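Local atomic coordinates of flavodoxin (Fusobacterium nucleatum, PDB entry 6OHK), a protein that binds flavin mononucleotide and transfers electrons, probably to a number of redox enzymes. Residues A[93-105]-A[127-141]. The protein carries 1 engineered substitution. Residues are numbered along the deposited sequence; the frame is centred on the assembly and turned at random. Where two conformers were deposited one is given.
Sequences QFAFGESFCGGIR and YHYEETSIIENGKFI. With FMN (flavin mononucleotide), chain B.
The backbone oxygen S133 O takes two N-H groups from R105: NE at 2.8 Å, lying close to the line of the C=O bond, and NH2, which stands 39° above the carbonyl plane. The far end of the same guanidinium closes on E136, NH1 and NH2 both meeting OE1 in a salt bridge (NH2 to OE1 2.9 Å). They come to the anti side of the carboxylate from opposite faces of its plane, the two flat groups being turned 73° apart. Bends at chi2 and chi3 fold the arginine back over I141, whose CD1 lies over one guanidinium face, toward its rim, while D109 of helix 103-113 forms a second salt bridge with NH1. Next to this, I134 packs its CG2 against G102 CA and, at 3.9 Å, against I104 CG1; its CD1 meets C101 CB. Farther along, G97 O accepts from both E130 N (2.9 Å) and E131 N, so one carbonyl holds two successive amides. Q93 OE1 receives H128 N at 2.8 Å in its carbonyl plane, and its NE2 is bonded to D146 and Q150. The Q93 CB sits over the centre of one F100 ring face, C101 SG toward the rim of the other, and F100 CE2 lies 3.6 Å from Y127 CD1. Waters add further links, one joining F100 O to the T132 hydroxyl OG1. Segment 127-141 thus backs the loop that forms one side of the flavin's binding site: C101 N bonds FMN O2, S99 O accepts from FMN N3, and the F96 ring lies over the isoalloxazine, an arrangement characteristic of the FMN site of the flavodoxin fold.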
ATOM      1  N   GLN A  93      10.051   8.701   8.820  1.00  9.16           N
ATOM      2  CA  GLN A  93      11.086   9.088   7.864  1.00  9.21           C
ATOM      3  C   GLN A  93      12.324   9.636   8.548  1.00  9.49           C
ATOM      4  O   GLN A  93      13.400   9.625   7.938  1.00 10.44           O
ATOM      5  CB  GLN A  93      10.526  10.105   6.862  1.00 10.37           C
ATOM      6  CG  GLN A  93      10.204  11.472   7.496  1.00 10.91           C
ATOM      7  CD  GLN A  93       9.193  12.234   6.682  1.00 11.37           C
ATOM      8  OE1 GLN A  93       9.564  13.025   5.793  1.00 13.77           O
ATOM      9  NE2 GLN A  93       7.923  11.991   6.946  1.00 11.17           N
ATOM     10  N   PHE A  94      12.201  10.134   9.776  1.00  9.91           N
ATOM     11  CA  PHE A  94      13.344  10.725  10.466  1.00 10.03           C
ATOM     12  C   PHE A  94      14.143   9.671  11.196  1.00 11.81           C
ATOM     13  O   PHE A  94      15.388   9.695  11.179  1.00 13.75           O
ATOM     14  CB  PHE A  94      12.865  11.851  11.379  1.00 12.06           C
ATOM     15  CG  PHE A  94      12.368  13.040  10.618  1.00 12.06           C
ATOM     16  CD1 PHE A  94      13.257  13.932  10.042  1.00 16.95           C
ATOM     17  CD2 PHE A  94      11.034  13.257  10.446  1.00 13.66           C
ATOM     18  CE1 PHE A  94      12.786  15.026   9.316  1.00 17.42           C
ATOM     19  CE2 PHE A  94      10.574  14.348   9.723  1.00 15.06           C
ATOM     20  CZ  PHE A  94      11.446  15.222   9.164  1.00 17.07           C
ATOM     21  N   ALA A  95      13.473   8.727  11.825  1.00 10.99           N
ATOM     22  CA  ALA A  95      14.170   7.689  12.561  1.00 11.61           C
ATOM     23  C   ALA A  95      14.779   6.659  11.651  1.00 11.11           C
ATOM     24  O   ALA A  95      15.716   5.963  12.063  1.00 13.02           O
ATOM     25  CB  ALA A  95      13.228   7.023  13.552  1.00 11.72           C
ATOM     26  N   PHE A  96      14.267   6.521  10.425  1.00 10.88           N
ATOM     27  CA  PHE A  96      14.707   5.505   9.478  1.00 10.63           C
ATOM     28  C   PHE A  96      15.033   6.190   8.162  1.00 11.08           C
ATOM     29  O   PHE A  96      14.329   6.030   7.167  1.00 12.05           O
ATOM     30  CB  PHE A  96      13.637   4.421   9.343  1.00 11.68           C
ATOM     31  CG  PHE A  96      13.334   3.785  10.654  1.00 11.34           C
ATOM     32  CD1 PHE A  96      14.194   2.843  11.203  1.00 13.29           C
ATOM     33  CD2 PHE A  96      12.238   4.183  11.399  1.00 11.15           C
ATOM     34  CE1 PHE A  96      13.939   2.300  12.448  1.00 15.14           C
ATOM     35  CE2 PHE A  96      11.994   3.646  12.652  1.00 12.58           C
ATOM     36  CZ  PHE A  96      12.861   2.705  13.167  1.00 13.43           C
ATOM     37  N   GLY A  97      16.127   6.945   8.145  1.00 11.17           N
ATOM     38  CA  GLY A  97      16.464   7.754   6.998  1.00 12.85           C
ATOM     39  C   GLY A  97      16.907   6.992   5.773  1.00 11.05           C
ATOM     40  O   GLY A  97      17.026   7.613   4.716  1.00 12.47           O
ATOM     41  N   GLU A  98      17.165   5.695   5.882  1.00 12.13           N
ATOM     42  CA  GLU A  98      17.504   4.871   4.730  1.00 12.76           C
ATOM     43  C   GLU A  98      16.478   3.782   4.471  1.00 13.10           C
ATOM     44  O   GLU A  98      16.693   2.969   3.567  1.00 15.96           O
ATOM     45  CB  GLU A  98      18.887   4.216   4.844  1.00 16.21           C
ATOM     46  CG  GLU A  98      19.989   5.223   5.032  1.00 21.28           C
ATOM     47  CD  GLU A  98      21.371   4.613   4.868  1.00 50.80           C
ATOM     48  OE1 GLU A  98      22.250   4.900   5.709  1.00 46.41           O
ATOM     49  OE2 GLU A  98      21.573   3.847   3.900  1.00 61.65           O
ATOM     50  N   SER A  99      15.353   3.761   5.189  1.00 10.96           N
ATOM     51  CA  SER A  99      14.398   2.657   5.009  0.72 10.79           C
ATOM     52  C   SER A  99      12.961   3.112   5.196  1.00  9.17           C
ATOM     53  O   SER A  99      12.100   2.292   5.534  1.00 10.34           O
ATOM     54  CB  SER A  99      14.725   1.478   5.908  0.72 10.82           C
ATOM     55  OG  SER A  99      14.661   1.792   7.283  0.72 10.86           O
ATOM     56  N   PHE A 100      12.679   4.374   4.980  1.00  9.31           N
ATOM     57  CA  PHE A 100      11.330   4.880   5.201  1.00  9.22           C
ATOM     58  C   PHE A 100      10.338   4.213   4.266  1.00  9.10           C
ATOM     59  O   PHE A 100      10.466   4.282   3.037  1.00  9.39           O
ATOM     60  CB  PHE A 100      11.318   6.386   4.970  1.00 10.15           C
ATOM     61  CG  PHE A 100       9.952   7.017   5.017  1.00  9.40           C
ATOM     62  CD1 PHE A 100       9.152   6.922   6.144  1.00 10.08           C
ATOM     63  CD2 PHE A 100       9.479   7.755   3.958  1.00  9.26           C
ATOM     64  CE1 PHE A 100       7.914   7.518   6.199  1.00 10.20           C
ATOM     65  CE2 PHE A 100       8.244   8.338   4.004  1.00 10.47           C
ATOM     66  CZ  PHE A 100       7.471   8.226   5.120  1.00 10.03           C
ATOM     67  N   CYS A 101       9.309   3.610   4.854  1.00  9.12           N
ATOM     68  CA  CYS A 101       8.285   2.900   4.091  1.00  9.41           C
ATOM     69  C   CYS A 101       8.871   1.851   3.162  1.00  9.26           C
ATOM     70  O   CYS A 101       8.286   1.520   2.128  1.00 10.31           O
ATOM     71  CB  CYS A 101       7.343   3.849   3.327  1.00 10.88           C
ATOM     72  SG  CYS A 101       6.213   4.738   4.379  1.00 10.85           S
ATOM     73  N   GLY A 102      10.005   1.272   3.534  1.00  9.93           N
ATOM     74  CA  GLY A 102      10.659   0.306   2.671  1.00  9.86           C
ATOM     75  C   GLY A 102       9.858  -0.936   2.394  1.00 10.38           C
ATOM     76  O   GLY A 102      10.109  -1.621   1.393  1.00 10.51           O
ATOM     77  N   GLY A 103       8.905  -1.270   3.254  1.00 10.22           N
ATOM     78  CA  GLY A 103       8.197  -2.527   3.103  1.00 11.31           C
ATOM     79  C   GLY A 103       7.431  -2.634   1.805  1.00 10.16           C
ATOM     80  O   GLY A 103       7.235  -3.732   1.287  1.00 11.23           O
ATOM     81  N   ILE A 104       6.991  -1.511   1.241  1.00  9.87           N
ATOM     82  CA  ILE A 104       6.221  -1.591   0.010  1.00  9.59           C
ATOM     83  C   ILE A 104       7.055  -2.032  -1.177  1.00  9.43           C
ATOM     84  O   ILE A 104       6.478  -2.498  -2.165  1.00 10.54           O
ATOM     85  CB  ILE A 104       5.416  -0.320  -0.290  1.00  9.72           C
ATOM     86  CG1 ILE A 104       6.296   0.909  -0.553  1.00 10.23           C
ATOM     87  CG2 ILE A 104       4.395  -0.062   0.797  1.00 12.67           C
ATOM     88  CD1 ILE A 104       5.499   2.117  -1.018  1.00 11.72           C
ATOM     89  N   ARG A 105       8.385  -1.970  -1.112  1.00  9.24           N
ATOM     90  CA  ARG A 105       9.211  -2.498  -2.197  1.00  9.70           C
ATOM     91  C   ARG A 105       8.991  -3.994  -2.385  1.00  9.29           C
ATOM     92  O   ARG A 105       8.937  -4.484  -3.519  1.00 10.52           O
ATOM     93  CB  ARG A 105      10.684  -2.201  -1.917  1.00 11.57           C
ATOM     94  CG  ARG A 105      11.663  -2.894  -2.881  1.00 12.05           C
ATOM     95  CD  ARG A 105      11.451  -2.604  -4.328  1.00 12.88           C
ATOM     96  NE  ARG A 105      11.707  -1.209  -4.655  1.00 13.45           N
ATOM     97  CZ  ARG A 105      11.711  -0.724  -5.895  1.00 13.32           C
ATOM     98  NH1 ARG A 105      11.426  -1.499  -6.940  1.00 16.11           N
ATOM     99  NH2 ARG A 105      11.996   0.551  -6.103  1.00 13.87           N
ATOM    100  N   TYR A 127       8.989  15.333   2.080  1.00 12.02           N
ATOM    101  CA  TYR A 127       9.554  14.223   2.826  1.00 11.90           C
ATOM    102  C   TYR A 127      11.051  14.416   2.967  1.00 13.52           C
ATOM    103  O   TYR A 127      11.700  15.038   2.120  1.00 16.47           O
ATOM    104  CB  TYR A 127       9.312  12.911   2.102  1.00 12.56           C
ATOM    105  CG  TYR A 127       7.889  12.476   2.023  1.00 11.72           C
ATOM    106  CD1 TYR A 127       7.328  11.696   3.023  1.00 11.86           C
ATOM    107  CD2 TYR A 127       7.098  12.809   0.935  1.00 10.96           C
ATOM    108  CE1 TYR A 127       6.025  11.249   2.918  1.00 11.58           C
ATOM    109  CE2 TYR A 127       5.804  12.370   0.829  1.00 10.88           C
ATOM    110  CZ  TYR A 127       5.265  11.596   1.809  1.00 10.60           C
ATOM    111  OH  TYR A 127       3.965  11.180   1.633  1.00 11.86           O
ATOM    112  N   HIS A 128      11.603  13.820   4.005  1.00 12.95           N
ATOM    113  CA  HIS A 128      13.037  13.808   4.250  1.00 12.95           C
ATOM    114  C   HIS A 128      13.539  12.389   4.107  1.00 13.24           C
ATOM    115  O   HIS A 128      12.977  11.475   4.723  1.00 14.96           O
ATOM    116  CB  HIS A 128      13.355  14.291   5.667  1.00 15.90           C
ATOM    117  CG  HIS A 128      14.822  14.469   5.926  1.00 34.69           C
ATOM    118  ND1 HIS A 128      15.674  13.405   6.134  1.00 36.85           N
ATOM    119  CD2 HIS A 128      15.588  15.583   6.001  1.00 43.46           C
ATOM    120  CE1 HIS A 128      16.901  13.853   6.322  1.00 31.37           C
ATOM    121  NE2 HIS A 128      16.875  15.173   6.252  1.00 55.41           N
ATOM    122  N   TYR A 129      14.615  12.189   3.356  1.00 12.72           N
ATOM    123  CA  TYR A 129      15.236  10.884   3.306  1.00 13.03           C
ATOM    124  C   TYR A 129      16.710  11.055   2.989  1.00 12.78           C
ATOM    125  O   TYR A 129      17.097  11.993   2.278  1.00 16.31           O
ATOM    126  CB  TYR A 129      14.577   9.912   2.323  1.00 12.31           C
ATOM    127  CG  TYR A 129      14.731  10.258   0.845  1.00 13.53           C
ATOM    128  CD1 TYR A 129      13.879  11.126   0.226  1.00 14.27           C
ATOM    129  CD2 TYR A 129      15.724   9.672   0.085  1.00 16.31           C
ATOM    130  CE1 TYR A 129      14.015  11.433  -1.116  1.00 13.73           C
ATOM    131  CE2 TYR A 129      15.869   9.953  -1.256  1.00 15.39           C
ATOM    132  CZ  TYR A 129      14.992  10.830  -1.845  1.00 12.81           C
ATOM    133  OH  TYR A 129      15.169  11.130  -3.195  1.00 16.24           O
ATOM    134  N   GLU A 130      17.510  10.151   3.512  1.00 13.05           N
ATOM    135  CA  GLU A 130      18.933  10.080   3.188  1.00 13.40           C
ATOM    136  C   GLU A 130      19.142   9.169   1.988  1.00 15.27           C
ATOM    137  O   GLU A 130      19.793   9.560   1.013  1.00 17.57           O
ATOM    138  CB  GLU A 130      19.733   9.600   4.400  1.00 16.17           C
ATOM    139  CG  GLU A 130      19.669  10.578   5.596  1.00 21.00           C
ATOM    140  CD  GLU A 130      20.092   9.934   6.914  1.00 49.07           C
ATOM    141  OE1 GLU A 130      19.538  10.315   7.971  1.00 51.75           O
ATOM    142  OE2 GLU A 130      20.969   9.044   6.892  1.00 55.82           O
ATOM    143  N   GLU A 131      18.557   7.978   2.017  1.00 13.07           N
ATOM    144  CA  GLU A 131      18.557   7.058   0.891  1.00 12.46           C
ATOM    145  C   GLU A 131      17.195   6.384   0.869  1.00 12.04           C
ATOM    146  O   GLU A 131      16.530   6.287   1.902  1.00 12.30           O
ATOM    147  CB  GLU A 131      19.635   5.999   1.030  1.00 14.42           C
ATOM    148  CG  GLU A 131      21.074   6.550   1.084  1.00 22.49           C
ATOM    149  CD  GLU A 131      21.468   7.383  -0.138  1.00 49.18           C
ATOM    150  OE1 GLU A 131      22.408   8.201  -0.014  1.00 54.34           O
ATOM    151  OE2 GLU A 131      20.853   7.228  -1.218  1.00 45.66           O
ATOM    152  N   THR A 132      16.799   5.884  -0.292  1.00 12.26           N
ATOM    153  CA  THR A 132      15.517   5.203  -0.405  1.00 11.45           C
ATOM    154  C   THR A 132      15.652   4.025  -1.348  1.00 11.85           C
ATOM    155  O   THR A 132      16.451   4.044  -2.292  1.00 13.49           O
ATOM    156  CB  THR A 132      14.404   6.128  -0.870  1.00 12.20           C
ATOM    157  OG1 THR A 132      13.165   5.422  -0.859  1.00 11.64           O
ATOM    158  CG2 THR A 132      14.656   6.670  -2.222  1.00 14.51           C
ATOM    159  N   SER A 133      14.835   3.010  -1.091  1.00 11.13           N
ATOM    160  CA  SER A 133      14.636   1.898  -2.003  1.00 12.27           C
ATOM    161  C   SER A 133      13.232   1.876  -2.582  1.00 10.70           C
ATOM    162  O   SER A 133      12.881   0.904  -3.259  1.00 13.06           O
ATOM    163  CB  SER A 133      14.889   0.587  -1.282  1.00 15.08           C
ATOM    164  OG  SER A 133      16.236   0.519  -0.830  1.00 18.78           O
ATOM    165  N   ILE A 134      12.433   2.916  -2.376  1.00  9.28           N
ATOM    166  CA  ILE A 134      11.047   2.910  -2.843  1.00  9.47           C
ATOM    167  C   ILE A 134      10.754   4.008  -3.850  1.00  9.41           C
ATOM    168  O   ILE A 134       9.617   4.462  -3.974  1.00  9.71           O
ATOM    169  CB  ILE A 134      10.034   2.936  -1.682  1.00  9.39           C
ATOM    170  CG1 ILE A 134      10.200   4.162  -0.784  1.00  9.99           C
ATOM    171  CG2 ILE A 134      10.117   1.631  -0.895  1.00 10.45           C
ATOM    172  CD1 ILE A 134       8.927   4.546  -0.112  1.00 11.44           C
ATOM    173  N   ILE A 135      11.770   4.421  -4.617  1.00 10.35           N
ATOM    174  CA  ILE A 135      11.580   5.325  -5.743  1.00 11.00           C
ATOM    175  C   ILE A 135      11.712   4.591  -7.076  1.00 11.22           C
ATOM    176  O   ILE A 135      12.627   3.782  -7.284  1.00 12.88           O
ATOM    177  CB  ILE A 135      12.550   6.512  -5.650  1.00 11.18           C
ATOM    178  CG1 ILE A 135      12.089   7.474  -4.556  1.00 12.33           C
ATOM    179  CG2 ILE A 135      12.669   7.253  -7.004  1.00 13.29           C
ATOM    180  CD1 ILE A 135      13.003   8.711  -4.390  1.00 14.46           C
ATOM    181  N   GLU A 136      10.775   4.873  -7.967  1.00 10.47           N
ATOM    182  CA  GLU A 136      10.838   4.516  -9.377  1.00 11.57           C
ATOM    183  C   GLU A 136      10.395   5.722 -10.175  1.00 11.21           C
ATOM    184  O   GLU A 136       9.475   6.440  -9.788  1.00 11.10           O
ATOM    185  CB  GLU A 136       9.934   3.345  -9.775  1.00 13.03           C
ATOM    186  CG  GLU A 136      10.316   2.000  -9.179  1.00 15.58           C
ATOM    187  CD  GLU A 136      11.614   1.389  -9.691  1.00 20.51           C
ATOM    188  OE1 GLU A 136      12.201   0.561  -8.977  1.00 19.39           O
ATOM    189  OE2 GLU A 136      12.060   1.724 -10.819  1.00 21.11           O
ATOM    190  N   ASN A 137      11.113   5.973 -11.279  1.00 12.40           N
ATOM    191  CA  ASN A 137      10.779   7.106 -12.134  1.00 14.00           C
ATOM    192  C   ASN A 137      10.658   8.412 -11.357  1.00 11.80           C
ATOM    193  O   ASN A 137       9.804   9.246 -11.623  1.00 12.96           O
ATOM    194  CB  ASN A 137       9.493   6.834 -12.918  1.00 16.20           C
ATOM    195  CG  ASN A 137       9.365   7.714 -14.120  1.00 26.52           C
ATOM    196  OD1 ASN A 137      10.369   8.084 -14.732  1.00 23.82           O
ATOM    197  ND2 ASN A 137       8.130   8.058 -14.476  1.00 31.35           N
ATOM    198  N   GLY A 138      11.529   8.602 -10.388  1.00 11.22           N
ATOM    199  CA  GLY A 138      11.573   9.834  -9.635  1.00 13.31           C
ATOM    200  C   GLY A 138      10.492  10.036  -8.602  1.00 12.50           C
ATOM    201  O   GLY A 138      10.433  11.111  -7.995  1.00 13.05           O
ATOM    202  N   LYS A 139       9.634   9.032  -8.365  1.00 10.79           N
ATOM    203  CA  LYS A 139       8.516   9.152  -7.438  1.00 11.74           C
ATOM    204  C   LYS A 139       8.539   7.988  -6.461  1.00 10.45           C
ATOM    205  O   LYS A 139       9.089   6.934  -6.758  1.00 10.67           O
ATOM    206  CB  LYS A 139       7.195   9.141  -8.190  1.00 12.01           C
ATOM    207  CG  LYS A 139       6.978  10.437  -9.004  1.00 16.16           C
ATOM    208  CD  LYS A 139       5.560  10.537  -9.540  1.00 23.05           C
ATOM    209  CE  LYS A 139       5.340  11.854 -10.249  1.00 39.81           C
ATOM    210  NZ  LYS A 139       3.968  11.947 -10.817  1.00 59.09           N
ATOM    211  N   PHE A 140       7.914   8.178  -5.302  1.00  9.90           N
ATOM    212  CA  PHE A 140       7.645   7.024  -4.457  1.00  9.11           C
ATOM    213  C   PHE A 140       6.652   6.091  -5.148  1.00  9.23           C
ATOM    214  O   PHE A 140       5.701   6.545  -5.786  1.00  9.85           O
ATOM    215  CB  PHE A 140       7.052   7.484  -3.130  1.00 10.03           C
ATOM    216  CG  PHE A 140       8.026   8.100  -2.170  1.00 10.06           C
ATOM    217  CD1 PHE A 140       9.314   7.598  -1.978  1.00 11.41           C
ATOM    218  CD2 PHE A 140       7.606   9.174  -1.383  1.00 13.15           C
ATOM    219  CE1 PHE A 140      10.180   8.176  -1.043  1.00 12.13           C
ATOM    220  CE2 PHE A 140       8.471   9.741  -0.446  1.00 14.49           C
ATOM    221  CZ  PHE A 140       9.737   9.235  -0.283  1.00 13.25           C
ATOM    222  N   ILE A 141       6.880   4.782  -4.981  1.00  9.21           N
ATOM    223  CA  ILE A 141       6.095   3.756  -5.651  1.00  9.19           C
ATOM    224  C   ILE A 141       4.719   3.527  -5.021  1.00  9.55           C
ATOM    225  O   ILE A 141       3.991   2.625  -5.469  1.00 10.59           O
ATOM    226  CB  ILE A 141       6.878   2.441  -5.750  1.00  9.72           C
ATOM    227  CG1 ILE A 141       7.225   1.868  -4.359  1.00  9.83           C
ATOM    228  CG2 ILE A 141       8.117   2.652  -6.624  1.00 11.29           C
ATOM    229  CD1 ILE A 141       8.098   0.684  -4.355  1.00 11.94           C
TER
HETATM  230  N1  FMN B 201       9.509   2.879   9.818  1.00  9.33           N
HETATM  231  C2  FMN B 201      10.162   2.992   8.581  1.00 10.02           C
HETATM  232  O2  FMN B 201       9.836   3.805   7.782  1.00 10.44           O
HETATM  233  N3  FMN B 201      11.268   2.107   8.329  1.00 10.07           N
HETATM  234  C4  FMN B 201      11.738   1.161   9.199  1.00 10.98           C
HETATM  235  O4  FMN B 201      12.676   0.469   8.858  1.00 11.46           O
HETATM  236  C4A FMN B 201      11.073   1.082  10.452  1.00  9.96           C
HETATM  237  N5  FMN B 201      11.513   0.146  11.386  1.00 12.37           N
HETATM  238  C5A FMN B 201      10.845   0.167  12.642  1.00 11.08           C
HETATM  239  C6  FMN B 201      11.338  -0.665  13.665  1.00 12.84           C
HETATM  240  C7  FMN B 201      10.710  -0.691  14.893  1.00 13.43           C
HETATM  241  C7M FMN B 201      11.299  -1.702  15.890  1.00 19.64           C
HETATM  242  C8  FMN B 201       9.659   0.175  15.161  1.00 12.81           C
HETATM  243  C8M FMN B 201       8.977   0.084  16.509  1.00 15.14           C
HETATM  244  C9  FMN B 201       9.174   1.004  14.151  1.00 11.64           C
HETATM  245  C9A FMN B 201       9.782   1.017  12.921  1.00  9.60           C
HETATM  246  N10 FMN B 201       9.264   1.889  11.881  1.00  9.23           N
HETATM  247  C10 FMN B 201       9.965   1.933  10.695  1.00  9.38           C
HETATM  248  C1' FMN B 201       8.125   2.768  12.135  1.00  9.92           C
HETATM  249  C2' FMN B 201       6.777   1.991  12.042  1.00  8.73           C
HETATM  250  O2' FMN B 201       6.587   1.395  10.772  1.00  9.39           O
HETATM  251  C3' FMN B 201       5.621   2.984  12.266  1.00  8.80           C
HETATM  252  O3' FMN B 201       5.682   3.398  13.616  1.00 10.43           O
HETATM  253  C4' FMN B 201       4.217   2.482  11.933  1.00  9.44           C
HETATM  254  O4' FMN B 201       3.315   3.576  12.058  1.00 10.72           O
HETATM  255  C5' FMN B 201       3.761   1.339  12.832  1.00  8.72           C
HETATM  256  O5' FMN B 201       2.538   0.845  12.311  1.00  9.05           O
HETATM  257  P   FMN B 201       1.657  -0.197  13.160  1.00  8.55           P
HETATM  258  O1P FMN B 201       0.457  -0.438  12.272  1.00  8.39           O
HETATM  259  O2P FMN B 201       2.429  -1.441  13.436  1.00  9.13           O
HETATM  260  O3P FMN B 201       1.273   0.504  14.470  1.00  9.31           O
HETATM  261  O   HOH W   1      13.548   8.805   5.216  1.00 11.37           O
HETATM  262  O   HOH W   2      17.111  10.712   9.045  1.00 26.76           O
HETATM  263  O   HOH W   3      17.303   2.497   0.912  1.00 20.99           O
HETATM  264  O   HOH W   4      14.262   6.539   3.627  1.00 10.48           O
HETATM  265  O   HOH W   5      12.637   5.204   1.793  1.00 13.93           O